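Cytochrome c' (Thermochromatium tepidum, PDB 3VRC) probably takes part in electron transfer in a purple photosynthetic bacterium, through the iron of a heme c held in a four-helix bundle. Local coordinates at residues S4-I9 with K64-V69; A41-V46 with A97-A102. One frame throughout, in Å; residues are numbered along the deposited sequence.

Interaction 1 of 2, residues S4-I9 with K64-V69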
ATOM      1  N   SER B   4      11.300  12.215  -8.335  1.00 14.87           N
ATOM      2  CA  SER B   4      12.676  11.978  -8.712  1.00 14.88           C
ATOM      3  C   SER B   4      12.904  10.493  -8.849  1.00 14.31           C
ATOM      4  O   SER B   4      12.131   9.689  -8.334  1.00 13.58           O
ATOM      5  CB  SER B   4      13.635  12.543  -7.653  1.00 15.95           C
ATOM      6  OG  SER B   4      13.482  11.746  -6.464  1.00 15.47           O
ATOM      7  N   PRO B   5      13.991  10.109  -9.479  1.00 14.59           N
ATOM      8  CA  PRO B   5      14.313   8.691  -9.534  1.00 14.67           C
ATOM      9  C   PRO B   5      14.421   8.041  -8.146  1.00 13.35           C
ATOM     10  O   PRO B   5      13.904   6.938  -7.942  1.00 12.52           O
ATOM     11  CB  PRO B   5      15.638   8.706 -10.329  1.00 17.92           C
ATOM     12  CG  PRO B   5      15.491   9.854 -11.285  1.00 18.80           C
ATOM     13  CD  PRO B   5      14.884  10.903 -10.384  1.00 18.01           C
ATOM     14  N   GLU B   6      15.042   8.708  -7.192  1.00 13.13           N
ATOM     15  CA  GLU B   6      15.127   8.198  -5.848  1.00 13.06           C
ATOM     16  C   GLU B   6      13.737   7.971  -5.236  1.00 11.51           C
ATOM     17  O   GLU B   6      13.478   6.932  -4.639  1.00 11.85           O
ATOM     18  CB  GLU B   6      15.903   9.173  -4.959  1.00 15.45           C
ATOM     19  CG  GLU B   6      15.916   8.762  -3.484  1.00 19.23           C
ATOM     20  CD  GLU B   6      16.726   9.714  -2.643  1.00 19.16           C
ATOM     21  OE1 GLU B   6      17.783  10.162  -3.076  1.00 25.46           O
ATOM     22  OE2 GLU B   6      16.364  10.007  -1.506  1.00 31.65           O
ATOM     23  N   GLU B   7      12.854   8.940  -5.423  1.00 11.84           N
ATOM     24  CA  GLU B   7      11.503   8.807  -4.892  1.00 11.23           C
ATOM     25  C   GLU B   7      10.738   7.680  -5.603  1.00 10.20           C
ATOM     26  O   GLU B   7       9.916   7.013  -4.963  1.00 10.49           O
ATOM     27  CB  GLU B   7      10.761  10.139  -5.024  1.00 13.04           C
ATOM     28  CG  GLU B   7      11.343  11.192  -4.078  1.00 13.42           C
ATOM     29  CD  GLU B   7      10.801  12.555  -4.395  1.00 16.20           C
ATOM     30  OE1 GLU B   7      10.673  12.979  -5.549  1.00 18.13           O
ATOM     31  OE2 GLU B   7      10.395  13.221  -3.436  1.00 24.00           O
ATOM     32  N   GLN B   8      10.938   7.491  -6.896  1.00 11.33           N
ATOM     33  CA  GLN B   8      10.248   6.407  -7.603  1.00 10.71           C
ATOM     34  C   GLN B   8      10.698   5.061  -7.038  1.00 10.12           C
ATOM     35  O   GLN B   8       9.878   4.171  -6.807  1.00  9.72           O
ATOM     36  CB  GLN B   8      10.557   6.470  -9.102  1.00 12.10           C
ATOM     37  CG  GLN B   8       9.829   7.590  -9.788  1.00 12.43           C
ATOM     38  CD  GLN B   8      10.285   7.667 -11.234  1.00 14.13           C
ATOM     39  OE1 GLN B   8      10.104   6.730 -11.980  1.00 15.55           O
ATOM     40  NE2 GLN B   8      10.985   8.752 -11.582  1.00 18.47           N
ATOM     41  N   ILE B   9      11.998   4.893  -6.799  1.00 10.50           N
ATOM     42  CA  ILE B   9      12.514   3.640  -6.231  1.00 10.51           C
ATOM     43  C   ILE B   9      11.904   3.434  -4.854  1.00  9.35           C
ATOM     44  O   ILE B   9      11.402   2.348  -4.526  1.00  9.90           O
ATOM     45  CB  ILE B   9      14.045   3.649  -6.166  1.00 11.25           C
ATOM     46  CG1 ILE B   9      14.650   3.644  -7.585  1.00 11.96           C
ATOM     47  CG2 ILE B   9      14.545   2.484  -5.388  1.00 11.80           C
ATOM     48  CD1 ILE B   9      16.147   3.995  -7.591  1.00 14.67           C
ATOM     49  N   LYS B  64      19.592   2.390 -11.282  1.00 32.78           N
ATOM     50  CA  LYS B  64      20.849   2.475 -10.583  1.00 34.46           C
ATOM     51  C   LYS B  64      20.494   2.748  -9.166  1.00 28.61           C
ATOM     52  O   LYS B  64      19.427   3.278  -8.882  1.00 29.66           O
ATOM     53  CB  LYS B  64      21.674   3.662 -11.113  1.00 41.57           C
ATOM     54  CG  LYS B  64      21.735   3.842 -12.629  1.00 43.05           C
ATOM     55  CD  LYS B  64      22.541   5.086 -12.994  1.00 53.21           C
ATOM     56  CE  LYS B  64      21.853   6.381 -12.568  1.00 55.96           C
ATOM     57  NZ  LYS B  64      20.651   6.680 -13.392  1.00 57.93           N
ATOM     58  N   ASN B  65      21.372   2.375  -8.257  1.00 29.13           N
ATOM     59  CA  ASN B  65      21.233   2.849  -6.898  1.00 27.06           C
ATOM     60  C   ASN B  65      21.385   4.359  -6.904  1.00 30.98           C
ATOM     61  O   ASN B  65      22.089   4.906  -7.762  1.00 44.81           O
ATOM     62  CB  ASN B  65      22.285   2.205  -6.012  1.00 27.59           C
ATOM     63  CG  ASN B  65      22.197   0.698  -6.037  1.00 27.65           C
ATOM     64  OD1 ASN B  65      21.114   0.117  -6.292  1.00 24.97           O
ATOM     65  ND2 ASN B  65      23.281   0.051  -5.740  1.00 32.86           N
ATOM     66  N   VAL B  66      20.727   5.037  -5.970  1.00 32.18           N
ATOM     67  CA  VAL B  66      20.828   6.502  -5.833  1.00 31.71           C
ATOM     68  C   VAL B  66      21.362   6.787  -4.414  1.00 42.54           C
ATOM     69  O   VAL B  66      20.577   6.784  -3.448  1.00 49.48           O
ATOM     70  CB  VAL B  66      19.459   7.186  -6.092  1.00 46.24           C
ATOM     71  CG1 VAL B  66      19.589   8.705  -6.043  1.00 45.31           C
ATOM     72  CG2 VAL B  66      18.890   6.746  -7.440  1.00 35.24           C
ATOM     73  N   GLY B  67      22.678   6.990  -4.282  1.00 48.49           N
ATOM     74  CA  GLY B  67      23.315   7.060  -2.960  1.00 52.74           C
ATOM     75  C   GLY B  67      23.000   5.857  -2.067  1.00 51.57           C
ATOM     76  O   GLY B  67      23.219   4.704  -2.469  1.00 54.49           O
ATOM     77  N   ALA B  68      22.474   6.133  -0.864  1.00 41.11           N
ATOM     78  CA  ALA B  68      22.076   5.097   0.104  1.00 38.62           C
ATOM     79  C   ALA B  68      20.798   4.329  -0.306  1.00 35.84           C
ATOM     80  O   ALA B  68      20.455   3.289   0.302  1.00 40.07           O
ATOM     81  CB  ALA B  68      21.899   5.707   1.493  1.00 45.00           C
ATOM     82  N   VAL B  69      20.082   4.860  -1.301  1.00 33.23           N
ATOM     83  CA  VAL B  69      18.889   4.193  -1.869  1.00 27.02           C
ATOM     84  C   VAL B  69      19.263   3.168  -2.956  1.00 24.36           C
ATOM     85  O   VAL B  69      19.641   3.493  -4.074  1.00 27.24           O
ATOM     86  CB  VAL B  69      17.845   5.210  -2.395  1.00 30.43           C
ATOM     87  CG1 VAL B  69      16.646   4.492  -3.025  1.00 28.50           C
ATOM     88  CG2 VAL B  69      17.427   6.169  -1.267  1.00 27.56           C
TER
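Glu6 and Ile9 pack against Val66 and Val69 in an apolar surface contact between the start of a helix and a loop. The helix, 5-31, is the first of the four-helix bundle of cytochromes c'. The loop lies between helices 36-50 and 75-78. It contains a type II' beta turn from Val66 to Val69, with Gly67 at positive phi in the second position. Backbone hydrogen bonds link Val66 and Val69 in both directions, N to O, and both valines point toward the helix.

Val69 touches both helix residues, one with each methyl. Val69 CG2 lies 3.7 Å from Glu6 CG, and the two side chains cross at about a right angle. Val69 CG1 lies 3.7 Å from Ile9 CG2, where the side chains slide past each other in opposite directions. Glu6 has CG anti to the backbone N (chi1 174°), which places CG against Val69 CG2. Val66 CG1 sits 3.9 Å from Glu6 CB and also touches Glu6 OE1.

Ser4 and Glu7 form a capping box at the helix start. Glu7 N donates to Ser4 OG at 3.1 Å. In return, Ser4 N donates to Glu7 OE1 at 3.0 Å, and that oxygen accepts through its anti lone pair.

Ile9 is buried and also touches the heme c. Thr62 packs on it from the same long loop. Ile9 CD1 reaches Val66 CG2 at 3.9 Å. Ile9 CD1 also lies 3.6 Å from Lys64 O, a carbonyl oxygen buried here with no polar partner in the model.

Interaction 2 of 2, residues A41-V46 with A97-A102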
ATOM      1  N   ALA B  41      -9.677  -7.491   4.126  1.00  9.49           N
ATOM      2  CA  ALA B  41      -8.910  -6.241   4.208  1.00 10.26           C
ATOM      3  C   ALA B  41      -7.533  -6.433   3.532  1.00  9.17           C
ATOM      4  O   ALA B  41      -7.055  -5.555   2.814  1.00  9.78           O
ATOM      5  CB  ALA B  41      -8.760  -5.835   5.669  1.00 11.96           C
ATOM      6  N   ALA B  42      -6.877  -7.548   3.809  1.00  9.05           N
ATOM      7  CA  ALA B  42      -5.555  -7.825   3.245  1.00  9.18           C
ATOM      8  C   ALA B  42      -5.625  -7.976   1.738  1.00  7.92           C
ATOM      9  O   ALA B  42      -4.777  -7.438   1.006  1.00  8.48           O
ATOM     10  CB  ALA B  42      -4.988  -9.051   3.883  1.00  9.76           C
ATOM     11  N   ALA B  43      -6.598  -8.743   1.250  1.00  8.43           N
ATOM     12  CA  ALA B  43      -6.764  -8.935  -0.190  1.00  9.21           C
ATOM     13  C   ALA B  43      -7.063  -7.617  -0.885  1.00  8.76           C
ATOM     14  O   ALA B  43      -6.605  -7.378  -1.999  1.00  8.53           O
ATOM     15  CB  ALA B  43      -7.880  -9.924  -0.461  1.00  9.73           C
ATOM     16  N   ASN B  44      -7.845  -6.740  -0.219  1.00  9.03           N
ATOM     17  CA  ASN B  44      -8.148  -5.434  -0.840  1.00  9.44           C
ATOM     18  C   ASN B  44      -6.856  -4.610  -1.004  1.00  8.53           C
ATOM     19  O   ASN B  44      -6.767  -3.874  -2.000  1.00  9.06           O
ATOM     20  CB  ASN B  44      -9.158  -4.679   0.008  1.00 10.00           C
ATOM     21  CG  ASN B  44     -10.549  -5.271  -0.091  1.00 11.59           C
ATOM     22  OD1 ASN B  44     -10.817  -6.142  -0.916  1.00 11.94           O
ATOM     23  ND2 ASN B  44     -11.420  -4.767   0.756  1.00 14.58           N
ATOM     24  N   VAL B  45      -5.944  -4.717  -0.060  1.00  7.92           N
ATOM     25  CA  VAL B  45      -4.661  -4.015  -0.218  1.00  8.83           C
ATOM     26  C   VAL B  45      -3.932  -4.551  -1.458  1.00  8.18           C
ATOM     27  O   VAL B  45      -3.397  -3.783  -2.279  1.00  8.32           O
ATOM     28  CB  VAL B  45      -3.776  -4.153   1.008  1.00  8.37           C
ATOM     29  CG1 VAL B  45      -2.385  -3.610   0.698  1.00  9.44           C
ATOM     30  CG2 VAL B  45      -4.360  -3.415   2.194  1.00  9.75           C
ATOM     31  N   VAL B  46      -3.835  -5.875  -1.580  1.00  8.00           N
ATOM     32  CA  VAL B  46      -3.079  -6.439  -2.695  1.00  8.32           C
ATOM     33  C   VAL B  46      -3.692  -6.051  -3.987  1.00  7.89           C
ATOM     34  O   VAL B  46      -2.989  -5.632  -4.932  1.00  8.96           O
ATOM     35  CB  VAL B  46      -2.910  -7.976  -2.500  1.00  8.82           C
ATOM     36  CG1 VAL B  46      -2.141  -8.560  -3.700  1.00 11.27           C
ATOM     37  CG2 VAL B  46      -2.220  -8.313  -1.228  1.00 10.10           C
ATOM     38  N   ALA B  97      -8.935 -10.936  -8.585  1.00 11.76           N
ATOM     39  CA  ALA B  97      -9.628 -12.199  -8.295  1.00 12.89           C
ATOM     40  C   ALA B  97      -9.482 -12.644  -6.850  1.00 11.57           C
ATOM     41  O   ALA B  97     -10.424 -13.238  -6.297  1.00 12.50           O
ATOM     42  CB  ALA B  97      -9.142 -13.263  -9.291  1.00 14.79           C
ATOM     43  N   LEU B  98      -8.355 -12.358  -6.233  1.00 10.79           N
ATOM     44  CA  LEU B  98      -8.182 -12.634  -4.818  1.00 10.38           C
ATOM     45  C   LEU B  98      -9.103 -11.787  -3.955  1.00 10.59           C
ATOM     46  O   LEU B  98      -9.713 -12.292  -3.009  1.00 10.82           O
ATOM     47  CB  LEU B  98      -6.710 -12.419  -4.483  1.00 11.38           C
ATOM     48  CG  LEU B  98      -6.342 -12.536  -2.995  1.00 11.10           C
ATOM     49  CD1 LEU B  98      -6.735 -13.892  -2.427  1.00 12.82           C
ATOM     50  CD2 LEU B  98      -4.853 -12.212  -2.827  1.00 13.32           C
ATOM     51  N   ALA B  99      -9.230 -10.490  -4.246  1.00 10.58           N
ATOM     52  CA  ALA B  99     -10.158  -9.662  -3.492  1.00 11.02           C
ATOM     53  C   ALA B  99     -11.614 -10.139  -3.692  1.00 10.56           C
ATOM     54  O   ALA B  99     -12.394 -10.137  -2.741  1.00 11.19           O
ATOM     55  CB  ALA B  99     -10.013  -8.175  -3.929  1.00 12.80           C
ATOM     56  N   ALA B 100     -11.969 -10.540  -4.915  1.00 11.94           N
ATOM     57  CA  ALA B 100     -13.318 -11.070  -5.119  1.00 12.52           C
ATOM     58  C   ALA B 100     -13.519 -12.384  -4.351  1.00 13.03           C
ATOM     59  O   ALA B 100     -14.579 -12.553  -3.695  1.00 13.89           O
ATOM     60  CB  ALA B 100     -13.563 -11.270  -6.612  1.00 14.67           C
ATOM     61  N   ALA B 101     -12.543 -13.286  -4.324  1.00 12.33           N
ATOM     62  CA  ALA B 101     -12.649 -14.518  -3.558  1.00 12.63           C
ATOM     63  C   ALA B 101     -12.775 -14.197  -2.083  1.00 11.62           C
ATOM     64  O   ALA B 101     -13.608 -14.792  -1.369  1.00 12.41           O
ATOM     65  CB  ALA B 101     -11.471 -15.423  -3.816  1.00 14.14           C
ATOM     66  N   ALA B 102     -11.993 -13.252  -1.579  1.00 11.37           N
ATOM     67  CA  ALA B 102     -12.042 -12.929  -0.167  1.00 11.22           C
ATOM     68  C   ALA B 102     -13.391 -12.339   0.204  1.00 11.60           C
ATOM     69  O   ALA B 102     -13.908 -12.599   1.310  1.00 12.53           O
ATOM     70  CB  ALA B 102     -10.944 -11.937   0.185  1.00 11.42           C
TER
HETATM   71  O   HOH W   1     -12.217  -8.578  -0.292  0.50 11.92           O
HETATM   72  O   HOH W   2     -12.830  -7.963  -1.068  0.30 12.69           O
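Asn44 of helix 36-50 reaches Ala99 of helix 81-103 at the exposed edge of an antiparallel helix pair. The short segments approach to 8.1 Å between axes, at 162° between their directions. Asn44 CB points away from the partner helix. CG is anti to the carbonyl carbon and beside the backbone N (chi1 -73°). From CG, the tip turns back to the partner: Asn44 OD1 comes 3.7 Å from Ala99 CB. OD1 also accepts from a water that donates to Ala99 O as well. This water is modelled at two positions too close together to be filled at once; either one makes the bridge, at 2.9 or 2.7 Å from Asn44 OD1.

The buried side of the pair is small-residue packing. Ala43 CB points into the other helix and meets Ala102 CB at 3.7 Å, Ala99 CA at 3.8 Å and Leu98 CG at 4.0 Å. The small alanine side chains keep this layer thin, consistent with the short distance between the axes.

The pair is part of the four-helix bundle. Leu98 continues onto Val110, Ala113 and Val117 of helix 107-128. Ala42 and Val45 pack on helix 5-31, and Val45 also meets Ser52 of the second subunit.

How the interactions relate
Interactions 1 and 2 lie on opposite sides of the chain's centre. Their centres are 30 Å apart, and their nearest atoms are about 16 Å apart, so they do not touch. They stand differently to the heme c. Ile9 of interaction 1 is in its pocket, with its side chain about 4 Å from the heme. In interaction 2 the side chain of Leu98 is about 7 Å from the bound heme c. It is also about 8 Å from the side chain of Cys121, which is predicted to bind the heme covalently. Along the chain the segments alternate: helix 36-50, which carries 41-46, lies between the two partners of interaction 1.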